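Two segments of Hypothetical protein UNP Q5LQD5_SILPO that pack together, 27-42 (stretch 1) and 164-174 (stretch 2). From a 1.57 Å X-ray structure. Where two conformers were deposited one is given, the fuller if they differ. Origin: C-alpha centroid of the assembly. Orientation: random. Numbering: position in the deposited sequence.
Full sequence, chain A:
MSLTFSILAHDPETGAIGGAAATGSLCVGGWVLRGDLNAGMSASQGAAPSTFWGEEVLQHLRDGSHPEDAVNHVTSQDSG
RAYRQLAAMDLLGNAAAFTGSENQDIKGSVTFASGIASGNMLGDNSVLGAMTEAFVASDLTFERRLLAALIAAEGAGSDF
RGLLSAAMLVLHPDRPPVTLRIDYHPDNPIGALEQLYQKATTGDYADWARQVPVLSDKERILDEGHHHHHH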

# COMPACT_ATOMS: atom_id res chain seq x y z
N CYS A 27 -10.84 -8.55 0.19
CA CYS A 27 -9.63 -8.69 0.99
C CYS A 27 -8.36 -8.18 0.30
O CYS A 27 -7.28 -8.73 0.53
CB CYS A 27 -9.44 -10.16 1.39
SG CYS A 27 -10.81 -10.86 2.37
N VAL A 28 -8.46 -7.13 -0.52
CA VAL A 28 -7.25 -6.58 -1.14
C VAL A 28 -6.10 -6.34 -0.16
O VAL A 28 -4.94 -6.61 -0.46
CB VAL A 28 -7.52 -5.30 -1.97
CG1 VAL A 28 -8.06 -4.17 -1.07
CG2 VAL A 28 -6.26 -4.87 -2.73
N GLY A 29 -6.40 -5.80 1.03
CA GLY A 29 -5.31 -5.54 2.00
C GLY A 29 -4.54 -6.81 2.37
O GLY A 29 -3.32 -6.78 2.50
N GLY A 30 -5.27 -7.91 2.52
CA GLY A 30 -4.69 -9.20 2.87
C GLY A 30 -3.85 -9.78 1.76
O GLY A 30 -2.79 -10.37 2.00
N TRP A 31 -4.30 -9.60 0.52
CA TRP A 31 -3.62 -10.20 -0.62
C TRP A 31 -2.38 -9.41 -0.99
O TRP A 31 -1.31 -9.99 -1.24
CB TRP A 31 -4.54 -10.29 -1.84
CG TRP A 31 -5.55 -11.42 -1.73
CD1 TRP A 31 -6.90 -11.31 -1.54
CD2 TRP A 31 -5.28 -12.82 -1.82
NE1 TRP A 31 -7.49 -12.57 -1.50
CE2 TRP A 31 -6.51 -13.51 -1.67
CE3 TRP A 31 -4.10 -13.57 -2.04
CZ2 TRP A 31 -6.60 -14.92 -1.70
CZ3 TRP A 31 -4.19 -14.98 -2.06
CH2 TRP A 31 -5.44 -15.63 -1.89
N VAL A 32 -2.53 -8.09 -1.04
CA VAL A 32 -1.63 -7.27 -1.85
C VAL A 32 -0.54 -6.53 -1.09
O VAL A 32 0.62 -6.52 -1.52
CB VAL A 32 -2.43 -6.24 -2.68
CG1 VAL A 32 -1.48 -5.30 -3.39
CG2 VAL A 32 -3.31 -6.97 -3.69
N LEU A 33 -0.90 -5.94 0.05
CA LEU A 33 -0.01 -4.93 0.63
C LEU A 33 0.81 -5.48 1.77
O LEU A 33 0.25 -6.03 2.71
CB LEU A 33 -0.82 -3.72 1.12
CG LEU A 33 -1.50 -2.83 0.08
CD1 LEU A 33 -2.40 -1.81 0.80
CD2 LEU A 33 -0.48 -2.11 -0.84
N ARG A 34 2.13 -5.32 1.66
CA ARG A 34 3.08 -5.68 2.73
C ARG A 34 4.17 -4.62 2.86
O ARG A 34 4.45 -3.89 1.91
CB ARG A 34 3.72 -7.04 2.46
CG ARG A 34 2.77 -8.20 2.56
CD ARG A 34 3.34 -9.45 1.91
NE ARG A 34 2.26 -10.42 1.83
CZ ARG A 34 1.34 -10.45 0.86
NH1 ARG A 34 1.42 -9.60 -0.18
NH2 ARG A 34 0.38 -11.38 0.91
N GLY A 35 4.81 -4.57 4.03
CA GLY A 35 5.84 -3.59 4.26
C GLY A 35 6.62 -3.84 5.52
O GLY A 35 6.17 -4.57 6.41
N ASP A 36 7.82 -3.28 5.58
CA ASP A 36 8.67 -3.40 6.76
C ASP A 36 9.65 -2.24 6.76
O ASP A 36 10.29 -1.94 5.74
CB ASP A 36 9.42 -4.74 6.75
CG ASP A 36 10.03 -5.09 8.10
OD1 ASP A 36 10.54 -4.19 8.81
OD2 ASP A 36 10.00 -6.30 8.46
N LEU A 37 9.72 -1.54 7.90
CA LEU A 37 10.60 -0.40 8.04
C LEU A 37 12.08 -0.76 7.88
O LEU A 37 12.92 0.14 7.73
CB LEU A 37 10.35 0.32 9.37
CG LEU A 37 9.00 1.03 9.48
CD1 LEU A 37 8.76 1.37 10.94
CD2 LEU A 37 8.99 2.30 8.62
N ASN A 38 12.38 -2.05 7.87
CA ASN A 38 13.74 -2.49 7.60
C ASN A 38 13.97 -2.91 6.14
O ASN A 38 15.00 -3.50 5.82
CB ASN A 38 14.14 -3.60 8.58
CG ASN A 38 13.41 -4.90 8.33
OD1 ASN A 38 12.87 -5.16 7.25
ND2 ASN A 38 13.40 -5.76 9.35
N ALA A 39 13.01 -2.61 5.27
CA ALA A 39 13.06 -3.12 3.90
C ALA A 39 12.47 -2.15 2.86
O ALA A 39 13.12 -1.77 1.87
CB ALA A 39 12.35 -4.48 3.82
N GLY A 40 11.22 -1.75 3.08
CA GLY A 40 10.45 -1.04 2.05
C GLY A 40 9.03 -1.58 1.96
O GLY A 40 8.52 -2.16 2.93
N MSE A 41 8.40 -1.40 0.80
CA MSE A 41 7.00 -1.79 0.58
C MSE A 41 6.89 -2.73 -0.60
O MSE A 41 7.69 -2.66 -1.54
CB MSE A 41 6.15 -0.55 0.27
CG MSE A 41 6.01 0.46 1.40
SE MSE A 41 4.92 -0.17 2.92
CE MSE A 41 3.28 -0.67 1.92
N SER A 42 5.85 -3.57 -0.59
CA SER A 42 5.57 -4.38 -1.78
C SER A 42 4.07 -4.48 -2.04
O SER A 42 3.26 -4.39 -1.12
CB SER A 42 6.16 -5.78 -1.64
OG SER A 42 5.58 -6.50 -0.58
N LEU A 164 -14.87 -3.75 -4.67
CA LEU A 164 -15.46 -4.40 -3.50
C LEU A 164 -14.58 -4.31 -2.25
O LEU A 164 -15.08 -4.51 -1.13
CB LEU A 164 -15.80 -5.87 -3.78
CG LEU A 164 -16.91 -6.16 -4.79
CD1 LEU A 164 -17.08 -7.68 -4.90
CD2 LEU A 164 -18.22 -5.45 -4.38
N SER A 165 -13.29 -4.03 -2.42
CA SER A 165 -12.39 -3.89 -1.24
C SER A 165 -11.33 -2.81 -1.44
O SER A 165 -10.95 -2.49 -2.57
CB SER A 165 -11.76 -5.23 -0.87
OG SER A 165 -10.82 -5.67 -1.85
N ALA A 166 -10.87 -2.25 -0.34
CA ALA A 166 -9.83 -1.23 -0.37
C ALA A 166 -9.02 -1.35 0.91
O ALA A 166 -9.53 -1.85 1.92
CB ALA A 166 -10.46 0.18 -0.46
N ALA A 167 -7.76 -0.91 0.86
CA ALA A 167 -6.91 -0.94 2.04
C ALA A 167 -5.80 0.08 1.97
O ALA A 167 -5.43 0.56 0.89
CB ALA A 167 -6.32 -2.32 2.23
N MSE A 168 -5.23 0.35 3.15
CA MSE A 168 -4.06 1.21 3.27
C MSE A 168 -3.15 0.61 4.33
O MSE A 168 -3.63 -0.05 5.27
CB MSE A 168 -4.45 2.63 3.68
CG MSE A 168 -3.32 3.65 3.54
SE MSE A 168 -3.97 5.50 3.54
CE MSE A 168 -5.03 5.35 1.92
N LEU A 169 -1.86 0.83 4.16
CA LEU A 169 -0.88 0.36 5.12
C LEU A 169 0.17 1.45 5.21
O LEU A 169 0.78 1.80 4.18
CB LEU A 169 -0.26 -0.95 4.66
CG LEU A 169 0.88 -1.48 5.55
CD1 LEU A 169 0.29 -1.86 6.91
CD2 LEU A 169 1.62 -2.67 4.92
N VAL A 170 0.41 1.97 6.41
CA VAL A 170 1.43 3.01 6.59
C VAL A 170 2.27 2.70 7.82
O VAL A 170 1.73 2.38 8.89
CB VAL A 170 0.82 4.43 6.70
CG1 VAL A 170 1.93 5.49 7.01
CG2 VAL A 170 0.06 4.79 5.40
N LEU A 171 3.58 2.81 7.65
CA LEU A 171 4.55 2.45 8.70
C LEU A 171 5.50 3.60 8.97
O LEU A 171 5.93 4.29 8.05
CB LEU A 171 5.38 1.24 8.26
CG LEU A 171 4.62 -0.00 7.76
CD1 LEU A 171 5.62 -1.08 7.35
CD2 LEU A 171 3.67 -0.52 8.85
N HIS A 172 5.86 3.78 10.23
CA HIS A 172 6.82 4.80 10.64
C HIS A 172 7.39 4.36 11.98
O HIS A 172 6.65 3.82 12.80
CB HIS A 172 6.12 6.13 10.82
CG HIS A 172 7.06 7.24 11.16
ND1 HIS A 172 7.46 7.51 12.46
CD2 HIS A 172 7.73 8.12 10.38
CE1 HIS A 172 8.31 8.52 12.46
NE2 HIS A 172 8.49 8.91 11.21
N PRO A 173 8.69 4.59 12.23
CA PRO A 173 9.29 4.04 13.45
C PRO A 173 8.73 4.59 14.77
O PRO A 173 8.90 3.94 15.81
CB PRO A 173 10.77 4.43 13.34
CG PRO A 173 10.79 5.59 12.42
CD PRO A 173 9.69 5.32 11.42
N ASP A 174 8.09 5.76 14.74
CA ASP A 174 7.55 6.38 15.96
C ASP A 174 6.07 6.10 16.14
O ASP A 174 5.43 6.65 17.04
CB ASP A 174 7.77 7.90 15.93
CG ASP A 174 9.23 8.29 15.88
OD1 ASP A 174 10.09 7.49 16.32
OD2 ASP A 174 9.52 9.41 15.40
O HOH W 1 -8.89 -4.94 2.24

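Stretch 1 runs as a short helix, a strand, a turn and a second strand. Stretch 2 is mostly one strand, 165-172. Strand 33-36 lies over strand 165-172 almost parallel to it, at 3° between axes and 7.7 Å at closest approach. This is the spacing of two layers that meet through side chains. No backbone-to-backbone hydrogen bond joins them directly.

Stretch 2 presents one face. Ser 165, Ala 167, Leu 169 and Leu 171 point their CA-to-CB bonds toward stretch 1, while Ala 166, Met 168, Val 170 and His 172 point away. The facing side chains grow from small to large along the strand. The relief of stretch 1 follows this change.

At the small end sits helix 28-32, its axis 7.4 Å from that of the strand at closest approach. Its first turn lies close to the strand where the facing residues, Ser 165 and Ala 167, are small. Val 28 N donates a hydrogen bond to Ser 165 OG, 3.1 Å away, with an angle of 156°. A backbone NH in the first turn of a helix has no carbonyl partner within the helix; here the serine hydroxyl oxygen serves as acceptor instead. It is the only direct hydrogen bond across the contact. The Val 28 side chain, chi1 p, leans over the strand backbone. Val 28 CG1 lies 3.2 Å from Ser 165 OG and 3.5 Å from Ala 166 N.

Gly 29 is the hollow that receives Ala 167. Gly 29 CA is 3.4 Å from Ala 167 CB, and the two CA atoms are 4.9 Å apart. A CB on Gly 29 would point toward the strand and fall 2.8 Å from Ala 167 CB, a clash. Beside this pair a water bridges the backbones. The water accepts from Gly 29 N at 2.9 Å and lies 3.2 Å from Ala 166 O.

Ala 167 is also flanked by larger side chains. Val 28 CG1 and Leu 33 CD1 each stand 4.2 Å from Ala 167 CB. Leu 33 CD1 also reaches Ala 167 O, at 3.8 Å.

Farther along, larger side chains of stretch 2, Leu 169 and Leu 171, press on the backbone around Gly 35. Leu 169 CD2 rests against the backbone of stretch 1, 3.8 Å from Arg 34 C and 3.8 Å from Gly 35 N. The CA-to-CB bond of selenomethionine Met 41 points sideways, but the end of the side chain comes nearer, and Met 41 CE meets Leu 169 CD2 at 4.0 Å. Leu 171 takes the other part of the Gly 35 hollow, with CD1 3.5 Å from Gly 35 C. A CB on Gly 35 would be tight against Leu 171 CD1 at 3.3 Å. A CB there would also clash with Met 41 SE at 2.5 Å, so its own stretch crowds the site too.

Leu 37 closes this end and has the largest covered area in the contact. Leu 37 CD2 packs 3.8 Å from Leu 171 CB. Leu 37 CD1 lies 3.4 Å from His 172 C and 4.1 Å from Pro 173 CD.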